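Local coordinates for pumilio domain-containing protein C56F2.08c (Schizosaccharomyces pombe, PDB 6NX5) that probably binds AU-rich elements in the 3' untranslated regions of mRNAs, and is represented here by its RNA recognition motif (RRM) domain alone, at residues I33-L36 against S41-V44; S25-V30 against A52-D57; R62-F65 against P70-V73. All blocks are in the same frame, centred on the assembly; numbering follows the deposited sequence.

The three contacts form a worked example of how chemistry follows position in a small alpha/beta domain. Contact 1, buried in the hairpin of strands 30-35 and 42-46, combines backbone hydrogen bonds with apolar side chains. Contact 2 is partly buried and depends wholly on packing, a tyrosine from the loop after helix 17-24 lying against helix 49-59. Contact 3 is a surface contact where the chain leaves helix 49-59 and enters strand 72-75, with one backbone hydrogen bond and a valine pair. Contacts 1 and 3 reach the same sheet without touching; contact 2 meets both, through Val30 on Val44 and through Arg56 on Val73.

Contact 1: I33-L36 against S41-V44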
# COMPACT_ATOMS: atom_id res chain seq x y z
N ILE A 33 1.37 -7.58 -7.34
CA ILE A 33 0.62 -6.34 -7.58
C ILE A 33 -0.73 -6.49 -6.90
O ILE A 33 -1.36 -7.55 -7.01
CB ILE A 33 0.44 -6.05 -9.08
CG1 ILE A 33 1.80 -5.84 -9.74
CG2 ILE A 33 -0.46 -4.82 -9.28
CD1 ILE A 33 1.74 -5.91 -11.24
N TRP A 34 -1.15 -5.46 -6.17
CA TRP A 34 -2.50 -5.37 -5.63
C TRP A 34 -3.16 -4.10 -6.15
O TRP A 34 -2.53 -3.04 -6.21
CB TRP A 34 -2.51 -5.32 -4.10
CG TRP A 34 -1.92 -6.51 -3.43
CD1 TRP A 34 -2.61 -7.54 -2.88
CD2 TRP A 34 -0.54 -6.76 -3.19
NE1 TRP A 34 -1.73 -8.45 -2.33
CE2 TRP A 34 -0.46 -7.99 -2.50
CE3 TRP A 34 0.64 -6.08 -3.48
CZ2 TRP A 34 0.76 -8.55 -2.11
CZ3 TRP A 34 1.85 -6.63 -3.08
CH2 TRP A 34 1.90 -7.86 -2.41
N MET A 35 -4.44 -4.19 -6.52
CA MET A 35 -5.19 -3.03 -6.98
C MET A 35 -6.05 -2.50 -5.84
O MET A 35 -6.66 -3.27 -5.10
CB MET A 35 -6.07 -3.39 -8.17
CG MET A 35 -5.29 -3.96 -9.35
SD MET A 35 -4.06 -2.81 -10.00
CE MET A 35 -5.14 -1.53 -10.65
N LEU A 36 -6.08 -1.18 -5.70
CA LEU A 36 -6.90 -0.52 -4.68
C LEU A 36 -8.19 0.02 -5.29
O LEU A 36 -8.65 1.10 -4.93
CB LEU A 36 -6.12 0.60 -4.00
CG LEU A 36 -4.95 0.13 -3.14
CD1 LEU A 36 -4.08 1.29 -2.69
CD2 LEU A 36 -5.44 -0.65 -1.93
N SER A 41 -5.47 3.59 -7.66
CA SER A 41 -4.18 3.35 -7.02
C SER A 41 -3.85 1.86 -6.98
O SER A 41 -4.72 1.00 -7.19
CB SER A 41 -4.14 3.92 -5.59
OG SER A 41 -4.44 5.31 -5.59
N ALA A 42 -2.58 1.55 -6.72
CA ALA A 42 -2.13 0.17 -6.68
C ALA A 42 -0.90 0.07 -5.79
O ALA A 42 -0.29 1.07 -5.40
CB ALA A 42 -1.84 -0.37 -8.08
N ILE A 43 -0.55 -1.17 -5.45
CA ILE A 43 0.65 -1.49 -4.69
C ILE A 43 1.47 -2.47 -5.51
O ILE A 43 0.93 -3.45 -6.04
CB ILE A 43 0.33 -2.10 -3.31
CG1 ILE A 43 -0.42 -1.09 -2.46
CG2 ILE A 43 1.63 -2.53 -2.63
CD1 ILE A 43 -1.07 -1.70 -1.25
N VAL A 44 2.77 -2.18 -5.64
CA VAL A 44 3.67 -2.98 -6.45
C VAL A 44 4.84 -3.38 -5.57
O VAL A 44 5.41 -2.54 -4.88
CB VAL A 44 4.20 -2.20 -7.67
CG1 VAL A 44 5.16 -3.07 -8.47
CG2 VAL A 44 3.06 -1.67 -8.53
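Trp34 and Ile43 form the hydrogen-bonded pair of an antiparallel hairpin whose short strand axes, 33-35 and 42-44, approach to 4.7 Å at an angle of 173°. Two bonds join the pair, Trp34 N to Ile43 O at 2.9 Å and Ile43 N to Trp34 O at 2.8 Å. At the turn end a third follows, from Leu36 N to Ser41 O at 3.0 Å. On one face of the sheet the indole leans toward its partner. With Trp34 CG beside its own backbone N (chi1 -61°), the indole is swung over beside Ile43, and its benzo-ring atom CE3 passes Ile43 CG2 aslant at 3.8 Å, this methyl being the branch anti to the isoleucine's backbone N. Ile43 O also sits at the edge of the indole, near its plane. Farther along, Leu36 CD1 packs on Ser41 CB at 3.9 Å, while the serine hydroxyl turns to Asp39. The other face carries Ile33, Met35, Ala42 and Val44. Here a bend at chi2 (-61°) of the methionine puts Met35 SD 3.8 Å from the methyl CB of Ala42, and helix 17-24 covers this side through Ile20. The Trp34 face instead meets Met5 and Tyr7 of strand 4-9 and a second subunit, whose Ile43 packs on this Ile43; Trp34 and Met35 also pair with a strand of that subunit, extending the sheet. Such a two-faced hairpin, one face under helix 17-24 and the other turned away from the helices, is the beta2-beta3 unit of the RRM fold, in which the helix-free sheet surface commonly receives RNA.

Contact 2: S25-V30 against A52-D57; sequences SAYGNV and AIVARD
Tyr27 lays its ring against Ala55 on helix 49-59, and this single aromatic side chain carries the whole contact. The backbone already brings Tyr27 CB to 3.8 Å from Ala55 CB; with CG beside the backbone N and anti to the carbonyl carbon (chi1 -51°), the ring is then laid over Ala55. Ala55 CA lies over one face, 4.2 Å from the centroid of the Tyr27 ring and 26° off its normal, which makes a CH-pi contact. The small alanine lets the ring come close to the helix backbone. On the opposite face sits Ala26 CB, 3.8 Å above the plane of the Tyr27 ring and offset toward the rim, so the ring is held between two alanines. Val54 CG1 crosses the ring obliquely, 3.9 Å from Tyr27 CD1. The packing across the segments is thus purely apolar. On another side of the helix Arg56 and Asp57 form an intrahelical salt bridge: Arg56 NE and NH2 both grip Asp57 OD2, each at 2.9 Å and from the same face of the carboxylate, so that one oxygen takes two donors. Tyr27 extends its reach along helix 49-59 to Ala58 and Leu59, and Tyr46 of strand 42-46 packs against both Tyr27 and Ala55. Ala52 and Ala55 in turn rest on Leu6 of strand 4-9, joining the alpha1-beta2 loop, the second helix and the sheet of the RRM.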
# COMPACT_ATOMS: atom_id res chain seq x y z
N SER A 25 7.68 -3.78 -14.83
CA SER A 25 8.69 -4.78 -15.17
C SER A 25 9.89 -4.20 -15.91
O SER A 25 10.89 -4.90 -16.07
CB SER A 25 8.08 -5.90 -16.00
OG SER A 25 7.14 -6.65 -15.24
N ALA A 26 9.83 -2.94 -16.35
CA ALA A 26 11.01 -2.33 -16.95
C ALA A 26 12.16 -2.21 -15.96
O ALA A 26 13.32 -2.10 -16.39
CB ALA A 26 10.67 -0.95 -17.51
N TYR A 27 11.89 -2.20 -14.66
CA TYR A 27 12.92 -1.89 -13.67
C TYR A 27 13.34 -3.07 -12.82
O TYR A 27 14.26 -2.93 -12.00
CB TYR A 27 12.44 -0.73 -12.79
CG TYR A 27 11.96 0.40 -13.65
CD1 TYR A 27 12.87 1.23 -14.30
CD2 TYR A 27 10.61 0.61 -13.87
CE1 TYR A 27 12.44 2.26 -15.13
CE2 TYR A 27 10.17 1.64 -14.68
CZ TYR A 27 11.09 2.45 -15.31
OH TYR A 27 10.65 3.47 -16.12
N GLY A 28 12.72 -4.22 -12.98
CA GLY A 28 13.10 -5.37 -12.18
C GLY A 28 12.01 -6.42 -12.21
O GLY A 28 11.08 -6.36 -13.02
N ASN A 29 12.17 -7.40 -11.32
CA ASN A 29 11.26 -8.54 -11.24
C ASN A 29 10.12 -8.16 -10.30
O ASN A 29 10.29 -8.15 -9.08
CB ASN A 29 11.98 -9.79 -10.75
CG ASN A 29 13.05 -10.26 -11.72
OD1 ASN A 29 14.24 -10.30 -11.38
ND2 ASN A 29 12.64 -10.63 -12.93
N VAL A 30 8.95 -7.84 -10.86
CA VAL A 30 7.80 -7.52 -10.03
C VAL A 30 7.33 -8.77 -9.30
O VAL A 30 7.05 -9.80 -9.92
CB VAL A 30 6.67 -6.93 -10.88
CG1 VAL A 30 5.41 -6.71 -10.03
CG2 VAL A 30 7.12 -5.63 -11.55
N ALA A 52 13.24 -1.29 -6.54
CA ALA A 52 12.16 -0.39 -6.14
C ALA A 52 12.60 1.08 -6.20
O ALA A 52 11.81 1.94 -6.61
CB ALA A 52 11.66 -0.73 -4.74
N ILE A 53 13.82 1.39 -5.74
CA ILE A 53 14.31 2.77 -5.79
C ILE A 53 14.40 3.25 -7.23
O ILE A 53 13.97 4.36 -7.56
CB ILE A 53 15.68 2.88 -5.09
CG1 ILE A 53 15.55 2.65 -3.59
CG2 ILE A 53 16.32 4.27 -5.37
CD1 ILE A 53 16.93 2.47 -2.92
N VAL A 54 14.96 2.42 -8.11
CA VAL A 54 15.11 2.83 -9.50
C VAL A 54 13.76 3.06 -10.15
O VAL A 54 13.56 4.03 -10.89
CB VAL A 54 15.94 1.79 -10.27
CG1 VAL A 54 15.82 2.00 -11.79
CG2 VAL A 54 17.40 1.90 -9.83
N ALA A 55 12.79 2.17 -9.89
CA ALA A 55 11.44 2.33 -10.42
C ALA A 55 10.79 3.61 -9.91
O ALA A 55 10.18 4.37 -10.69
CB ALA A 55 10.58 1.11 -10.06
N ARG A 56 10.90 3.86 -8.61
CA ARG A 56 10.32 5.07 -8.03
C ARG A 56 10.92 6.32 -8.67
O ARG A 56 10.20 7.25 -9.04
CB ARG A 56 10.55 5.06 -6.51
CG ARG A 56 9.75 6.10 -5.73
CD ARG A 56 10.40 7.48 -5.69
NE ARG A 56 11.85 7.39 -5.53
CZ ARG A 56 12.47 7.22 -4.37
NH1 ARG A 56 11.78 7.14 -3.25
NH2 ARG A 56 13.79 7.14 -4.33
N ASP A 57 12.25 6.36 -8.80
CA ASP A 57 12.91 7.50 -9.43
C ASP A 57 12.48 7.66 -10.87
O ASP A 57 12.36 8.79 -11.37
CB ASP A 57 14.42 7.33 -9.38
CG ASP A 57 15.00 7.55 -8.01
OD1 ASP A 57 16.21 7.31 -7.85
OD2 ASP A 57 14.24 7.94 -7.09

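Contact 3: R62-F65 against P70-V73; sequences RPVF and PVQV
Val71 meets the 62-65 segment most tightly through its backbone N and its CG1, both directed at the carbonyl of Arg62. Val71 N donates to Arg62 O at 3.1 Å, fairly straight at the hydrogen (163°) but approaching from 59° above the carbonyl plane. The first torsion of Val71 (chi1 63°) wedges CG1 between its own N and carbonyl carbon, which carries this methyl to 3.1 Å from the same Arg62 O, a tight contact. Val71 CG1 also lies 4.0 Å from Val64 CG2, the two valines meeting at an oblique angle. Inward of them the packing continues, with Val71 on Val8 of strand 4-9 and Val64 on Leu59 and Leu23 of the two helices. Between Arg62 and Val64 the chain bends through an inverse gamma turn centred on Pro63, closed by a weak bond from Val64 N to Arg62 O. The turn belongs to the alpha2-beta4 connection of the RRM, the loop that delivers the chain from helix 49-59 into the outer strand 72-75. Toward solvent the contact is thinner: the rings of Pro63 and Pro70 only graze, CG to CG at 4.4 Å. The exposed Arg62 starts away from the other segment, and its NH1 bonds to Ala58 O of helix 49-59. Gln72, bent through both of its first torsions, folds its amide back so that NE2 makes a weak bond to Pro70 O at 3.2 Å, an oxygen that also accepts from Asn10 ND2.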
# COMPACT_ATOMS: atom_id res chain seq x y z
N ARG A 62 5.82 11.43 -13.19
CA ARG A 62 6.03 11.32 -14.62
C ARG A 62 4.72 11.04 -15.33
O ARG A 62 4.02 10.08 -14.98
CB ARG A 62 7.04 10.21 -14.93
CG ARG A 62 7.56 10.23 -16.34
CD ARG A 62 8.70 9.24 -16.56
NE ARG A 62 8.58 8.57 -17.85
CZ ARG A 62 9.29 7.51 -18.22
NH1 ARG A 62 10.18 6.99 -17.39
NH2 ARG A 62 9.11 6.96 -19.41
N PRO A 63 4.33 11.83 -16.33
CA PRO A 63 3.16 11.47 -17.13
C PRO A 63 3.48 10.31 -18.06
O PRO A 63 3.77 10.52 -19.24
CB PRO A 63 2.84 12.75 -17.91
CG PRO A 63 3.73 13.83 -17.30
CD PRO A 63 4.91 13.12 -16.73
N VAL A 64 3.44 9.08 -17.54
CA VAL A 64 3.85 7.92 -18.33
C VAL A 64 2.72 7.35 -19.17
O VAL A 64 2.98 6.50 -20.04
CB VAL A 64 4.43 6.81 -17.43
CG1 VAL A 64 5.51 7.38 -16.55
CG2 VAL A 64 3.34 6.19 -16.58
N PHE A 65 1.48 7.79 -18.96
CA PHE A 65 0.33 7.37 -19.74
C PHE A 65 -0.13 8.52 -20.62
O PHE A 65 0.04 9.69 -20.26
CB PHE A 65 -0.83 6.93 -18.83
CG PHE A 65 -0.52 5.71 -18.00
CD1 PHE A 65 -0.07 5.85 -16.70
CD2 PHE A 65 -0.72 4.44 -18.50
CE1 PHE A 65 0.21 4.73 -15.92
CE2 PHE A 65 -0.45 3.31 -17.72
CZ PHE A 65 0.01 3.47 -16.43
N PRO A 70 0.65 13.46 -14.14
CA PRO A 70 1.77 12.67 -13.61
C PRO A 70 1.31 11.59 -12.64
O PRO A 70 0.50 11.83 -11.75
CB PRO A 70 2.65 13.71 -12.90
CG PRO A 70 2.12 15.06 -13.34
CD PRO A 70 0.67 14.83 -13.62
N VAL A 71 1.86 10.38 -12.83
CA VAL A 71 1.66 9.30 -11.86
C VAL A 71 2.52 9.57 -10.63
O VAL A 71 3.59 10.17 -10.71
CB VAL A 71 2.00 7.93 -12.49
CG1 VAL A 71 3.46 7.85 -12.89
CG2 VAL A 71 1.67 6.79 -11.52
N GLN A 72 2.04 9.12 -9.48
CA GLN A 72 2.78 9.23 -8.23
C GLN A 72 3.23 7.85 -7.79
O GLN A 72 2.45 6.89 -7.87
CB GLN A 72 1.91 9.85 -7.14
CG GLN A 72 1.32 11.20 -7.53
CD GLN A 72 2.39 12.18 -7.95
OE1 GLN A 72 3.23 12.58 -7.14
NE2 GLN A 72 2.37 12.58 -9.22
N VAL A 73 4.48 7.74 -7.36
CA VAL A 73 5.04 6.49 -6.85
C VAL A 73 5.79 6.79 -5.55
O VAL A 73 6.72 7.60 -5.55
CB VAL A 73 5.98 5.81 -7.86
CG1 VAL A 73 6.52 4.48 -7.28
CG2 VAL A 73 5.26 5.57 -9.20